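PDB 4GVB: KP6 killer toxin subunit alpha from Ustilago maydis virus P6, which forms the part of a secreted viral antifungal toxin known to recognise cellular receptors before the complex with the beta subunit kills sensitive fungal cells. Local coordinates for residues E26-C35 with Y44-L52. Sequence-based numbering, arbitrary orientation.
Sequences ELRYATAAGC and YDARAGHCL
The C35–C51 disulfide ties the loop that follows helix 28-33 to the edge β-hairpin of the antiparallel sheet; the turn of that hairpin carries a G1 β-bulge, G49 and H50 facing D45. SG of C35 meets SG of C51 at 2.0 Å with a chi3 of 87°, and Y44 packs beside the bridge, its CB 3.7 Å from SG of C35. With CG anti to the backbone N (chi1 -179°), the Y44 ring reaches the helix, where A32, whose side chain is one methyl, lets the backbone come close: its CA lies over one face, a CH-pi contact 4.1 Å from the Y44 centroid, and its CB touches CZ. The methyl CG2 of T31 rests 3.5 Å from G49 O; its OG1 accepts from C18 N on strand 14-19 and is linked through a water to G49 O. H50, stacked on W17, donates from NE2 to OE1 of E26 (2.9 Å), approaching from above the carboxylate plane, while its ND1 is hydrogen-bonded to OE2 of E15. Glycine suits position 49, where phi is positive and NH1 of R28 packs against its CA. R28, bent at chi3 (48°), grips R47 O end-on: its NH2 at 3.1 Å and NH1 at 3.3 Å reach this one oxygen from the same face of its carbonyl plane.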
loop_
_atom_site.group_PDB
_atom_site.type_symbol
_atom_site.label_atom_id
_atom_site.label_comp_id
_atom_site.label_asym_id
_atom_site.label_seq_id
_atom_site.Cartn_x
_atom_site.Cartn_y
_atom_site.Cartn_z
ATOM N N GLU A 26 2.968 4.010 -11.220
ATOM C CA GLU A 26 3.813 3.616 -10.104
ATOM C C GLU A 26 3.146 3.978 -8.775
ATOM O O GLU A 26 2.523 5.030 -8.652
ATOM C CB GLU A 26 5.190 4.281 -10.221
ATOM C CG GLU A 26 5.891 3.984 -11.535
ATOM C CD GLU A 26 7.368 4.370 -11.516
ATOM O OE1 GLU A 26 7.872 4.772 -10.443
ATOM O OE2 GLU A 26 8.019 4.288 -12.579
ATOM N N LEU A 27 3.267 3.102 -7.781
ATOM C CA LEU A 27 2.670 3.371 -6.475
ATOM C C LEU A 27 3.728 3.403 -5.375
ATOM O O LEU A 27 3.996 2.387 -4.717
ATOM C CB LEU A 27 1.595 2.331 -6.158
ATOM C CG LEU A 27 0.453 2.310 -7.181
ATOM C CD1 LEU A 27 -0.293 0.975 -7.149
ATOM C CD2 LEU A 27 -0.481 3.483 -6.905
ATOM N N ARG A 28 4.305 4.584 -5.162
ATOM C CA ARG A 28 5.450 4.728 -4.274
ATOM C C ARG A 28 5.153 4.327 -2.828
ATOM O O ARG A 28 6.002 3.731 -2.170
ATOM C CB ARG A 28 6.032 6.148 -4.340
ATOM C CG ARG A 28 5.227 7.223 -3.634
ATOM C CD ARG A 28 5.994 8.548 -3.627
ATOM N NE ARG A 28 6.506 8.873 -4.957
ATOM C CZ ARG A 28 7.792 8.843 -5.299
ATOM N NH1 ARG A 28 8.714 8.516 -4.402
ATOM N NH2 ARG A 28 8.160 9.151 -6.539
ATOM N N TYR A 29 3.955 4.636 -2.343
ATOM C CA TYR A 29 3.579 4.259 -0.981
ATOM C C TYR A 29 3.552 2.748 -0.791
ATOM O O TYR A 29 3.897 2.243 0.273
ATOM C CB TYR A 29 2.216 4.841 -0.611
ATOM C CG TYR A 29 2.254 6.313 -0.281
ATOM C CD1 TYR A 29 2.524 6.746 1.005
ATOM C CD2 TYR A 29 2.022 7.268 -1.259
ATOM C CE1 TYR A 29 2.557 8.101 1.313
ATOM C CE2 TYR A 29 2.054 8.627 -0.966
ATOM C CZ TYR A 29 2.320 9.036 0.324
ATOM O OH TYR A 29 2.347 10.382 0.628
ATOM N N ALA A 30 3.123 2.031 -1.819
ATOM C CA ALA A 30 3.074 0.577 -1.763
ATOM C C ALA A 30 4.493 0.005 -1.863
ATOM O O ALA A 30 4.860 -0.932 -1.150
ATOM C CB ALA A 30 2.218 0.040 -2.878
ATOM N N THR A 31 5.294 0.587 -2.748
ATOM C CA THR A 31 6.699 0.197 -2.871
ATOM C C THR A 31 7.435 0.434 -1.578
ATOM O O THR A 31 8.125 -0.457 -1.093
ATOM C CB THR A 31 7.433 0.974 -3.992
ATOM O OG1 THR A 31 6.807 0.701 -5.245
ATOM C CG2 THR A 31 8.900 0.528 -4.068
ATOM N N ALA A 32 7.305 1.639 -1.027
ATOM C CA ALA A 32 7.951 1.988 0.234
ATOM C C ALA A 32 7.655 0.979 1.329
ATOM O O ALA A 32 8.547 0.608 2.074
ATOM C CB ALA A 32 7.536 3.378 0.690
ATOM N N ALA A 33 6.391 0.574 1.439
ATOM C CA ALA A 33 5.968 -0.362 2.483
ATOM C C ALA A 33 6.580 -1.748 2.353
ATOM O O ALA A 33 6.540 -2.553 3.300
ATOM C CB ALA A 33 4.432 -0.459 2.514
ATOM N N GLY A 34 7.110 -2.040 1.166
ATOM C CA GLY A 34 7.778 -3.294 0.880
ATOM C C GLY A 34 9.288 -3.158 0.753
ATOM O O GLY A 34 9.939 -4.053 0.243
ATOM N N CYS A 35 9.848 -2.068 1.261
ATOM C CA CYS A 35 11.275 -1.782 1.070
ATOM C C CYS A 35 11.956 -1.165 2.300
ATOM O O CYS A 35 11.307 -0.807 3.286
ATOM C CB CYS A 35 11.444 -0.819 -0.110
ATOM S SG CYS A 35 13.062 -0.961 -0.934
ATOM N N TYR A 44 15.858 1.600 -0.329
ATOM C CA TYR A 44 14.708 2.350 -0.832
ATOM C C TYR A 44 15.097 3.727 -1.377
ATOM O O TYR A 44 15.383 4.652 -0.622
ATOM C CB TYR A 44 13.586 2.491 0.212
ATOM C CG TYR A 44 12.398 3.253 -0.344
ATOM C CD1 TYR A 44 11.745 2.811 -1.485
ATOM C CD2 TYR A 44 11.940 4.423 0.257
ATOM C CE1 TYR A 44 10.674 3.517 -2.034
ATOM C CE2 TYR A 44 10.865 5.135 -0.280
ATOM C CZ TYR A 44 10.236 4.673 -1.424
ATOM O OH TYR A 44 9.165 5.361 -1.969
ATOM N N ASP A 45 15.087 3.845 -2.695
ATOM C CA ASP A 45 15.321 5.123 -3.367
ATOM C C ASP A 45 14.063 5.975 -3.242
ATOM O O ASP A 45 13.178 5.885 -4.085
ATOM C CB ASP A 45 15.630 4.860 -4.846
ATOM C CG ASP A 45 15.969 6.136 -5.617
ATOM O OD1 ASP A 45 15.437 7.210 -5.271
ATOM O OD2 ASP A 45 16.767 6.057 -6.577
ATOM N N ALA A 46 13.980 6.792 -2.192
ATOM C CA ALA A 46 12.748 7.513 -1.873
ATOM C C ALA A 46 12.388 8.518 -2.958
ATOM O O ALA A 46 11.221 8.892 -3.117
ATOM C CB ALA A 46 12.859 8.206 -0.518
ATOM N N ARG A 47 13.401 8.947 -3.703
ATOM C CA ARG A 47 13.201 9.867 -4.816
ATOM C C ARG A 47 12.389 9.208 -5.933
ATOM O O ARG A 47 11.234 9.579 -6.182
ATOM C CB ARG A 47 14.549 10.363 -5.352
ATOM C CG ARG A 47 14.437 11.575 -6.260
ATOM C CD ARG A 47 13.710 12.736 -5.562
ATOM N NE ARG A 47 14.409 13.203 -4.364
ATOM C CZ ARG A 47 13.950 14.147 -3.542
ATOM N NH1 ARG A 47 12.782 14.736 -3.782
ATOM N NH2 ARG A 47 14.661 14.502 -2.474
ATOM N N ALA A 48 12.988 8.229 -6.602
ATOM C CA ALA A 48 12.305 7.557 -7.695
ATOM C C ALA A 48 11.187 6.665 -7.170
ATOM O O ALA A 48 10.389 6.147 -7.945
ATOM C CB ALA A 48 13.282 6.752 -8.522
ATOM N N GLY A 49 11.142 6.498 -5.853
ATOM C CA GLY A 49 10.201 5.599 -5.213
ATOM C C GLY A 49 10.337 4.152 -5.666
ATOM O O GLY A 49 9.326 3.486 -5.867
ATOM N N HIS A 50 11.577 3.677 -5.826
ATOM C CA HIS A 50 11.860 2.302 -6.262
ATOM C C HIS A 50 12.599 1.514 -5.179
ATOM O O HIS A 50 13.205 2.110 -4.278
ATOM C CB HIS A 50 12.693 2.289 -7.549
ATOM C CG HIS A 50 12.003 2.901 -8.723
ATOM N ND1 HIS A 50 12.683 3.356 -9.833
ATOM C CD2 HIS A 50 10.692 3.137 -8.965
ATOM C CE1 HIS A 50 11.820 3.836 -10.709
ATOM N NE2 HIS A 50 10.603 3.716 -10.207
ATOM N N CYS A 51 12.534 0.185 -5.266
ATOM C CA CYS A 51 13.210 -0.685 -4.303
ATOM C C CYS A 51 14.339 -1.457 -4.964
ATOM O O CYS A 51 14.114 -2.215 -5.906
ATOM C CB CYS A 51 12.246 -1.685 -3.649
ATOM S SG CYS A 51 12.933 -2.547 -2.183
ATOM N N LEU A 52 15.543 -1.278 -4.433
ATOM C CA LEU A 52 16.736 -1.876 -5.008
ATOM C C LEU A 52 17.290 -2.970 -4.102
ATOM O O LEU A 52 17.149 -2.910 -2.884
ATOM C CB LEU A 52 17.784 -0.791 -5.296
ATOM C CG LEU A 52 17.439 0.108 -6.488
ATOM C CD1 LEU A 52 16.353 1.088 -6.130
ATOM C CD2 LEU A 52 18.667 0.869 -7.002
HETATM O O HOH W 1 7.581 5.523 -8.117
HETATM O O HOH W 2 6.694 2.780 -6.977
#